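Local structure of endo-arabinase (Bacteroides thetaiotaomicron, 5C0P) at residues Gly76-Trp81 / Thr97-Gly102; Val103-Ser108 / Met133-Ser138; Thr253-Asp258 / Ile274-Pro279. The protein probably hydrolyses O-glycosidic bonds within arabinan, as a family 43 glycoside hydrolase that carries bound magnesium. All blocks are in the same frame, centred on the assembly; numbering follows the deposited sequence.

Contact 1: Gly76-Trp81 / Thr97-Gly102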
loop_
_atom_site.group_PDB
_atom_site.type_symbol
_atom_site.label_atom_id
_atom_site.label_comp_id
_atom_site.label_asym_id
_atom_site.label_seq_id
_atom_site.Cartn_x
_atom_site.Cartn_y
_atom_site.Cartn_z
ATOM N N GLY A 76 -12.862 -9.750 -9.914
ATOM C CA GLY A 76 -12.345 -8.452 -10.315
ATOM C C GLY A 76 -11.462 -8.535 -11.542
ATOM O O GLY A 76 -10.262 -8.763 -11.438
ATOM N N GLN A 77 -12.053 -8.325 -12.707
ATOM C CA GLN A 77 -11.303 -8.479 -13.946
ATOM C C GLN A 77 -10.582 -7.207 -14.373
ATOM O O GLN A 77 -9.787 -7.236 -15.312
ATOM C CB GLN A 77 -12.206 -8.984 -15.065
ATOM C CG GLN A 77 -12.816 -10.364 -14.798
ATOM C CD GLN A 77 -11.789 -11.485 -14.869
ATOM O OE1 GLN A 77 -10.893 -11.470 -15.714
ATOM N NE2 GLN A 77 -11.917 -12.467 -13.978
ATOM N N GLN A 78 -10.843 -6.096 -13.687
ATOM C CA GLN A 78 -10.239 -4.812 -14.060
ATOM C C GLN A 78 -9.309 -4.272 -12.991
ATOM O O GLN A 78 -9.374 -4.694 -11.828
ATOM C CB GLN A 78 -11.330 -3.769 -14.368
ATOM C CG GLN A 78 -12.173 -4.123 -15.580
ATOM C CD GLN A 78 -13.281 -3.128 -15.855
ATOM O OE1 GLN A 78 -14.443 -3.506 -15.997
ATOM N NE2 GLN A 78 -12.927 -1.856 -15.955
ATOM N N ASP A 79 -8.434 -3.359 -13.421
ATOM C CA ASP A 79 -7.538 -2.561 -12.571
ATOM C C ASP A 79 -6.214 -3.240 -12.189
ATOM O O ASP A 79 -5.184 -2.890 -12.747
ATOM C CB ASP A 79 -8.249 -1.971 -11.335
ATOM C CG ASP A 79 -9.490 -1.159 -11.690
ATOM O OD1 ASP A 79 -9.552 -0.600 -12.804
ATOM O OD2 ASP A 79 -10.396 -1.081 -10.842
ATOM N N PHE A 80 -6.238 -4.181 -11.243
ATOM C CA PHE A 80 -5.009 -4.825 -10.738
ATOM C C PHE A 80 -4.055 -3.793 -10.124
ATOM O O PHE A 80 -2.841 -3.870 -10.302
ATOM C CB PHE A 80 -4.270 -5.607 -11.845
ATOM C CG PHE A 80 -4.933 -6.908 -12.237
ATOM C CD1 PHE A 80 -4.285 -8.117 -12.027
ATOM C CD2 PHE A 80 -6.199 -6.918 -12.808
ATOM C CE1 PHE A 80 -4.889 -9.318 -12.378
ATOM C CE2 PHE A 80 -6.816 -8.120 -13.167
ATOM C CZ PHE A 80 -6.149 -9.321 -12.946
ATOM N N TRP A 81 -4.613 -2.832 -9.397
ATOM C CA TRP A 81 -3.826 -1.705 -8.898
ATOM C C TRP A 81 -3.074 -2.004 -7.619
ATOM O O TRP A 81 -3.600 -2.649 -6.701
ATOM C CB TRP A 81 -4.716 -0.493 -8.632
ATOM C CG TRP A 81 -5.318 0.133 -9.846
ATOM C CD1 TRP A 81 -5.019 -0.130 -11.153
ATOM C CD2 TRP A 81 -6.333 1.139 -9.856
ATOM N NE1 TRP A 81 -5.784 0.662 -11.975
ATOM C CE2 TRP A 81 -6.605 1.441 -11.204
ATOM C CE3 TRP A 81 -7.040 1.809 -8.852
ATOM C CZ2 TRP A 81 -7.555 2.398 -11.576
ATOM C CZ3 TRP A 81 -7.989 2.745 -9.221
ATOM C CH2 TRP A 81 -8.237 3.033 -10.571
ATOM N N THR A 97 -6.065 -4.217 -5.737
ATOM C CA THR A 97 -7.349 -3.566 -5.956
ATOM C C THR A 97 -7.891 -3.864 -7.354
ATOM O O THR A 97 -7.176 -3.784 -8.357
ATOM C CB THR A 97 -7.225 -2.053 -5.698
ATOM O OG1 THR A 97 -6.906 -1.844 -4.309
ATOM C CG2 THR A 97 -8.516 -1.334 -6.041
ATOM N N PHE A 98 -9.174 -4.226 -7.413
ATOM C CA PHE A 98 -9.811 -4.621 -8.658
ATOM C C PHE A 98 -11.180 -3.974 -8.755
ATOM O O PHE A 98 -11.695 -3.454 -7.772
ATOM C CB PHE A 98 -10.032 -6.145 -8.704
ATOM C CG PHE A 98 -8.788 -6.968 -8.480
ATOM C CD1 PHE A 98 -7.958 -7.317 -9.545
ATOM C CD2 PHE A 98 -8.481 -7.442 -7.209
ATOM C CE1 PHE A 98 -6.814 -8.099 -9.332
ATOM C CE2 PHE A 98 -7.345 -8.227 -6.984
ATOM C CZ PHE A 98 -6.512 -8.558 -8.052
ATOM N N SER A 99 -11.782 -4.035 -9.937
ATOM C CA SER A 99 -13.187 -3.708 -10.099
ATOM C C SER A 99 -13.750 -4.581 -11.213
ATOM O O SER A 99 -13.016 -5.327 -11.861
ATOM C CB SER A 99 -13.387 -2.227 -10.428
ATOM O OG SER A 99 -12.829 -1.891 -11.685
ATOM N N ASN A 100 -15.056 -4.497 -11.436
ATOM C CA ASN A 100 -15.679 -5.245 -12.512
ATOM C C ASN A 100 -16.945 -4.520 -12.901
ATOM O O ASN A 100 -17.435 -3.681 -12.144
ATOM C CB ASN A 100 -16.019 -6.662 -12.039
ATOM C CG ASN A 100 -15.957 -7.691 -13.152
ATOM O OD1 ASN A 100 -14.882 -8.016 -13.647
ATOM N ND2 ASN A 100 -17.112 -8.220 -13.537
ATOM N N ALA A 101 -17.480 -4.833 -14.074
ATOM C CA ALA A 101 -18.797 -4.329 -14.422
ATOM C C ALA A 101 -19.773 -4.795 -13.345
ATOM O O ALA A 101 -19.810 -5.981 -13.006
ATOM C CB ALA A 101 -19.219 -4.835 -15.785
ATOM N N GLY A 102 -20.516 -3.855 -12.771
ATOM C CA GLY A 102 -21.513 -4.182 -11.768
ATOM C C GLY A 102 -21.007 -4.461 -10.360
ATOM O O GLY A 102 -21.788 -4.875 -9.500
HETATM O O HOH W 1 -15.519 -6.282 -15.865
HETATM O O HOH W 2 -4.294 -2.193 -3.852
#

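Contact 2: Val103-Ser108 / Met133-Ser138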
loop_
_atom_site.group_PDB
_atom_site.type_symbol
_atom_site.label_atom_id
_atom_site.label_comp_id
_atom_site.label_asym_id
_atom_site.label_seq_id
_atom_site.Cartn_x
_atom_site.Cartn_y
_atom_site.Cartn_z
ATOM N N VAL A 103 -19.710 -4.262 -10.118
ATOM C CA VAL A 103 -19.155 -4.393 -8.773
ATOM C C VAL A 103 -18.254 -3.203 -8.472
ATOM O O VAL A 103 -17.358 -2.880 -9.260
ATOM C CB VAL A 103 -18.304 -5.668 -8.612
ATOM C CG1 VAL A 103 -18.054 -5.947 -7.141
ATOM C CG2 VAL A 103 -18.980 -6.860 -9.272
ATOM N N LYS A 104 -18.465 -2.564 -7.326
ATOM C CA LYS A 104 -17.617 -1.436 -6.950
ATOM C C LYS A 104 -16.164 -1.851 -6.754
ATOM O O LYS A 104 -15.863 -2.987 -6.359
ATOM C CB LYS A 104 -18.147 -0.746 -5.689
ATOM C CG LYS A 104 -19.406 0.067 -5.943
ATOM C CD LYS A 104 -19.662 1.070 -4.837
ATOM C CE LYS A 104 -20.816 1.980 -5.218
ATOM N NZ LYS A 104 -21.920 1.182 -5.807
ATOM N N ARG A 105 -15.258 -0.923 -7.040
ATOM C CA ARG A 105 -13.837 -1.142 -6.816
ATOM C C ARG A 105 -13.579 -1.535 -5.366
ATOM O O ARG A 105 -14.201 -0.991 -4.449
ATOM C CB ARG A 105 -13.065 0.135 -7.160
ATOM C CG ARG A 105 -11.555 -0.013 -7.075
ATOM C CD ARG A 105 -10.838 1.140 -7.756
ATOM N NE ARG A 105 -11.007 1.082 -9.206
ATOM C CZ ARG A 105 -11.462 2.081 -9.954
ATOM N NH1 ARG A 105 -11.580 1.918 -11.262
ATOM N NH2 ARG A 105 -11.793 3.239 -9.399
ATOM N N GLY A 106 -12.687 -2.495 -5.165
ATOM C CA GLY A 106 -12.297 -2.885 -3.823
ATOM C C GLY A 106 -10.990 -3.641 -3.813
ATOM O O GLY A 106 -10.494 -4.062 -4.861
ATOM N N THR A 107 -10.429 -3.826 -2.628
ATOM C CA THR A 107 -9.193 -4.576 -2.489
ATOM C C THR A 107 -9.564 -5.995 -2.094
ATOM O O THR A 107 -10.430 -6.192 -1.242
ATOM C CB THR A 107 -8.296 -3.937 -1.416
ATOM O OG1 THR A 107 -8.012 -2.585 -1.792
ATOM C CG2 THR A 107 -6.989 -4.719 -1.248
ATOM N N SER A 108 -8.946 -6.984 -2.727
ATOM C CA SER A 108 -9.155 -8.359 -2.287
ATOM C C SER A 108 -7.840 -9.033 -1.940
ATOM O O SER A 108 -6.751 -8.515 -2.247
ATOM C CB SER A 108 -10.003 -9.184 -3.265
ATOM O OG SER A 108 -9.247 -9.599 -4.363
HETATM N N MSE A 133 -16.761 2.288 -2.998
HETATM C CA MSE A 133 -15.580 2.301 -3.864
HETATM C C MSE A 133 -14.339 2.439 -2.997
HETATM O O MSE A 133 -14.094 3.501 -2.409
HETATM C CB MSE A 133 -15.620 3.470 -4.846
HETATM C CG MSE A 133 -16.947 3.672 -5.525
HETATM SE SE MSE A 133 -16.770 3.934 -7.434
HETATM C CE MSE A 133 -16.406 2.069 -7.880
ATOM N N CYS A 134 -13.554 1.371 -2.925
ATOM C CA CYS A 134 -12.381 1.346 -2.053
ATOM C C CYS A 134 -11.117 0.904 -2.774
ATOM O O CYS A 134 -11.165 0.189 -3.778
ATOM C CB CYS A 134 -12.593 0.407 -0.865
ATOM S SG CYS A 134 -14.017 0.787 0.153
ATOM N N LEU A 135 -9.975 1.330 -2.248
ATOM C CA LEU A 135 -8.699 0.955 -2.835
ATOM C C LEU A 135 -7.573 0.972 -1.824
ATOM O O LEU A 135 -7.729 1.468 -0.701
ATOM C CB LEU A 135 -8.355 1.846 -4.037
ATOM C CG LEU A 135 -8.390 3.372 -3.945
ATOM C CD1 LEU A 135 -7.178 3.952 -3.232
ATOM C CD2 LEU A 135 -8.494 3.965 -5.344
ATOM N N ASP A 136 -6.443 0.404 -2.239
ATOM C CA ASP A 136 -5.196 0.445 -1.483
ATOM C C ASP A 136 -5.298 -0.234 -0.124
ATOM O O ASP A 136 -4.682 0.210 0.837
ATOM C CB ASP A 136 -4.674 1.896 -1.342
ATOM C CG ASP A 136 -4.169 2.479 -2.654
ATOM O OD1 ASP A 136 -4.146 1.759 -3.682
ATOM O OD2 ASP A 136 -3.788 3.669 -2.662
ATOM N N GLY A 137 -6.083 -1.308 -0.035
ATOM C CA GLY A 137 -6.151 -2.076 1.197
ATOM C C GLY A 137 -4.796 -2.638 1.588
ATOM O O GLY A 137 -4.133 -3.329 0.793
ATOM N N SER A 138 -4.380 -2.344 2.818
ATOM C CA SER A 138 -3.093 -2.809 3.323
ATOM C C SER A 138 -3.255 -3.540 4.648
ATOM O O SER A 138 -4.331 -3.523 5.258
ATOM C CB SER A 138 -2.127 -1.634 3.480
ATOM O OG SER A 138 -2.557 -0.752 4.502
#

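Contact 3: Thr253-Asp258 / Ile274-Pro279. With GOL (glycerol), chain I.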
loop_
_atom_site.group_PDB
_atom_site.type_symbol
_atom_site.label_atom_id
_atom_site.label_comp_id
_atom_site.label_asym_id
_atom_site.label_seq_id
_atom_site.Cartn_x
_atom_site.Cartn_y
_atom_site.Cartn_z
ATOM N N THR A 253 5.101 17.595 3.985
ATOM C CA THR A 253 5.279 16.299 3.340
ATOM C C THR A 253 6.715 15.817 3.515
ATOM O O THR A 253 7.616 16.614 3.784
ATOM C CB THR A 253 4.917 16.336 1.840
ATOM O OG1 THR A 253 5.794 17.226 1.144
ATOM C CG2 THR A 253 3.484 16.805 1.649
ATOM N N LEU A 254 6.925 14.514 3.371
ATOM C CA LEU A 254 8.269 13.957 3.483
ATOM C C LEU A 254 9.131 14.357 2.294
ATOM O O LEU A 254 10.355 14.415 2.398
ATOM C CB LEU A 254 8.222 12.434 3.555
ATOM C CG LEU A 254 8.070 11.744 4.908
ATOM C CD1 LEU A 254 6.795 12.146 5.601
ATOM C CD2 LEU A 254 8.125 10.245 4.721
ATOM N N ASN A 255 8.486 14.611 1.157
ATOM C CA ASN A 255 9.192 14.701 -0.118
ATOM C C ASN A 255 8.654 15.800 -1.025
ATOM O O ASN A 255 7.511 16.242 -0.860
ATOM C CB ASN A 255 9.105 13.353 -0.843
ATOM C CG ASN A 255 7.670 12.943 -1.142
ATOM O OD1 ASN A 255 6.753 13.181 -0.344
ATOM N ND2 ASN A 255 7.466 12.333 -2.301
ATOM N N SER A 256 9.477 16.229 -1.983
ATOM C CA SER A 256 9.095 17.244 -2.951
ATOM C C SER A 256 9.407 16.791 -4.364
ATOM O O SER A 256 9.533 17.614 -5.273
ATOM C CB SER A 256 9.823 18.554 -2.664
ATOM O OG SER A 256 9.347 19.133 -1.464
ATOM N N ASP A 257 9.523 15.479 -4.552
ATOM C CA ASP A 257 9.880 14.931 -5.853
ATOM C C ASP A 257 8.700 14.372 -6.663
ATOM O O ASP A 257 8.910 13.607 -7.607
ATOM C CB ASP A 257 10.973 13.863 -5.701
ATOM C CG ASP A 257 10.578 12.743 -4.767
ATOM O OD1 ASP A 257 9.416 12.720 -4.315
ATOM O OD2 ASP A 257 11.441 11.871 -4.502
ATOM N N ASP A 258 7.478 14.775 -6.304
ATOM C CA ASP A 258 6.265 14.339 -7.005
ATOM C C ASP A 258 6.105 12.830 -6.878
ATOM O O ASP A 258 5.554 12.176 -7.757
ATOM C CB ASP A 258 6.302 14.778 -8.486
ATOM C CG ASP A 258 4.968 14.608 -9.195
ATOM O OD1 ASP A 258 3.931 14.926 -8.589
ATOM O OD2 ASP A 258 4.961 14.167 -10.376
ATOM N N ILE A 274 12.572 3.311 3.050
ATOM C CA ILE A 274 11.288 3.664 2.448
ATOM C C ILE A 274 11.320 3.293 0.965
ATOM O O ILE A 274 12.363 3.376 0.322
ATOM C CB ILE A 274 10.944 5.162 2.659
ATOM C CG1 ILE A 274 9.513 5.476 2.188
ATOM C CG2 ILE A 274 11.956 6.060 1.961
ATOM C CD1 ILE A 274 9.002 6.844 2.661
ATOM N N SER A 275 10.178 2.847 0.453
ATOM C CA SER A 275 10.012 2.555 -0.970
ATOM C C SER A 275 8.768 3.273 -1.486
ATOM O O SER A 275 7.679 3.145 -0.903
ATOM C CB SER A 275 9.868 1.042 -1.175
ATOM O OG SER A 275 9.566 0.716 -2.528
ATOM N N TYR A 276 8.923 4.018 -2.580
ATOM C CA TYR A 276 7.805 4.731 -3.200
ATOM C C TYR A 276 8.140 4.977 -4.656
ATOM O O TYR A 276 9.251 4.702 -5.073
ATOM C CB TYR A 276 7.519 6.055 -2.480
ATOM C CG TYR A 276 8.600 7.117 -2.532
ATOM C CD1 TYR A 276 8.532 8.168 -3.441
ATOM C CD2 TYR A 276 9.653 7.100 -1.628
ATOM C CE1 TYR A 276 9.505 9.167 -3.462
ATOM C CE2 TYR A 276 10.631 8.092 -1.639
ATOM C CZ TYR A 276 10.551 9.112 -2.561
ATOM O OH TYR A 276 11.523 10.096 -2.560
ATOM N N HIS A 277 7.202 5.502 -5.443
ATOM C CA HIS A 277 7.557 5.828 -6.824
ATOM C C HIS A 277 7.648 7.327 -7.019
ATOM O O HIS A 277 6.974 8.086 -6.329
ATOM C CB HIS A 277 6.579 5.214 -7.840
ATOM C CG HIS A 277 5.247 5.901 -7.889
ATOM N ND1 HIS A 277 4.122 5.377 -7.296
ATOM C CD2 HIS A 277 4.868 7.079 -8.441
ATOM C CE1 HIS A 277 3.100 6.195 -7.489
ATOM N NE2 HIS A 277 3.534 7.243 -8.177
ATOM N N ALA A 278 8.492 7.750 -7.953
ATOM C CA ALA A 278 8.572 9.151 -8.350
ATOM C C ALA A 278 9.079 9.205 -9.778
ATOM O O ALA A 278 9.751 8.283 -10.229
ATOM C CB ALA A 278 9.517 9.913 -7.428
ATOM N N PRO A 279 8.725 10.261 -10.528
ATOM C CA PRO A 279 7.668 11.230 -10.252
ATOM C C PRO A 279 6.343 10.506 -10.474
ATOM O O PRO A 279 6.331 9.268 -10.547
ATOM C CB PRO A 279 7.889 12.295 -11.331
ATOM C CG PRO A 279 8.447 11.534 -12.474
ATOM C CD PRO A 279 9.312 10.456 -11.862
HETATM C C1 GOL I . 13.783 9.760 1.784
HETATM C C2 GOL I . 12.567 10.552 2.253
HETATM O O2 GOL I . 11.959 9.885 3.335
HETATM C C3 GOL I . 11.560 10.675 1.119
HETATM O O3 GOL I . 12.078 11.539 0.134
#

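Contact 1: Gly76-Trp81 / Thr97-Gly102
Phe98 drives its ring edge into the face of Phe80, and this is the tightly packed side of the pairing between Gly76-Trp81 and Thr97-Gly102. Phe80 and Phe98 form a T-shaped stack, with ring centroids 4.8 Å apart and planes at 83°. Phe98 CE1 sits over the middle of the Phe80 ring, while Phe98 CD1 lies 3.3 Å from Gly76 O; Phe74 adds a second edge-to-face partner to Phe98. The strands are the antiparallel arms of the hairpin 78-88/91-100, in one blade of the five-bladed beta-propeller of family 43, and two irregularities interrupt their ladder. Gln77 and Gln78 both face Ser99 in a classic beta bulge; Phe80 and Trp81 both face Thr97 in a G1 bulge. Ser99, opposite the first bulge, donates through OG to OD2 of Asp79, the residue between the bulges, at 2.7 Å from above the carboxylate plane; the same oxygen salt-bridges Arg105. Toward Gly102 the contact opens to solvent. Gln77 N still bonds Asn100 OD1 at 3.0 Å, but the Gln77 side chain leads away, its NE2 bonding Phe74 O and Lys71 O. The extended Gln78 chain is linked to Ala101 by a water, which donates to OE1 and accepts from Ala101 N.

Contact 2: Val103-Ser108 / Met133-Ser138
Lys104, Arg105 and Thr107 meet Met133 to Gly137 in a largely buried junction between two sheets, where strand 103-112 runs nearly parallel to strand 134-141, at 13°, without forming a regular ladder with it. One backbone bond ties them, from Cys134 N to Arg105 O at 2.9 Å. Further along, Thr107 OG1, anti to the carbonyl carbon (chi1 -59°), accepts from Gly137 N at 2.9 Å and probably also bonds Thr97. Thr107 CG2, anti to the backbone N, lies 3.7 Å from Gly137 CA, tight against a residue that has no side chain there. This is the seam between successive blades of the five-bladed propeller, with strand 134-141 opening the next blade. It carries Asp136, predicted to modulate the pKa of the catalytic acid and orient it. The Asp136 side chain leaves the backbone away from strand 103-112, and its OD2 accepts from Ala206 N. At the outer end, in one of two conformers of selenomethionine Met133, Lys104 crosses it at about a right angle, Lys104 CD lying 3.8 Å from Met133 CG. Arg105 lays its CG 3.3 Å from Cys134 O, while its guanidinium, besides the bridge to Asp79, forms a salt bridge with Glu154.

Contact 3: Thr253-Asp258 / Ile274-Pro279
Tyr276 and Asp257 reach toward each other tip to tip and make the one direct hydrogen bond between Thr253-Asp258 and Ile274-Pro279. Tyr276 OH donates at 2.6 Å to Asp257 OD2, which receives it on its syn lone pair, the carboxylate plane turned 50° from the ring. Asp257 CG, set between the backbone N and the carbonyl carbon (chi1 57°), lies at the edge of the Tyr276 ring, in its plane. The other carboxylate oxygen is held from within the loop: Asn255 ND2 donates to Asp257 OD1 at 2.8 Å. Asn255 has a further anchor in strand 231-238, where its OD1 accepts from Ile233 N.

The apolar contact is Leu254 CD2 against Ile274 CD1, at 4.1 Å. Elsewhere carbon meets oxygen in van der Waals contact: Ala278 CB sits 3.7 Å from Asp257 O, and Pro279, which follows a cis peptide bond, brings its CB to 3.6 Å from Asp258 OD2. That carboxylate accepts from Tyr231 N at OD1 and from Asn280 N at OD2. The contact thus joins the middle strand of the sheet 260-266/272-278/285-290 to the loop leading into that sheet, in the last part of the propeller.

A glycerol, probably from the crystallisation liquor, donates through O3 to Tyr276 OH at 3.1 Å. The phenol oxygen therefore both gives and receives a hydrogen bond; its short bond to Asp257 fixes where the hydroxyl points and probably polarises it.

Overall arrangement
Contacts 1 and 2 lie on the same side of the chain's centre and share a sheet, since strands 91-100 and 103-112 are neighbours in it. They touch directly, joined by a salt bridge and a threonine pair. Contact 1 pairs strands within one sheet and has a solvent-facing end, so backbone bonds and an aromatic stack dominate; contact 2 is more buried, joins two sheets, and relies on few bonds. Contact 3, on the far side of the centre from contact 2, touches neither. Partly buried, it fastens a loop to a strand mainly through one tyrosine-carboxylate bond, with one leucine-isoleucine touch and carbon-to-oxygen contacts beside it.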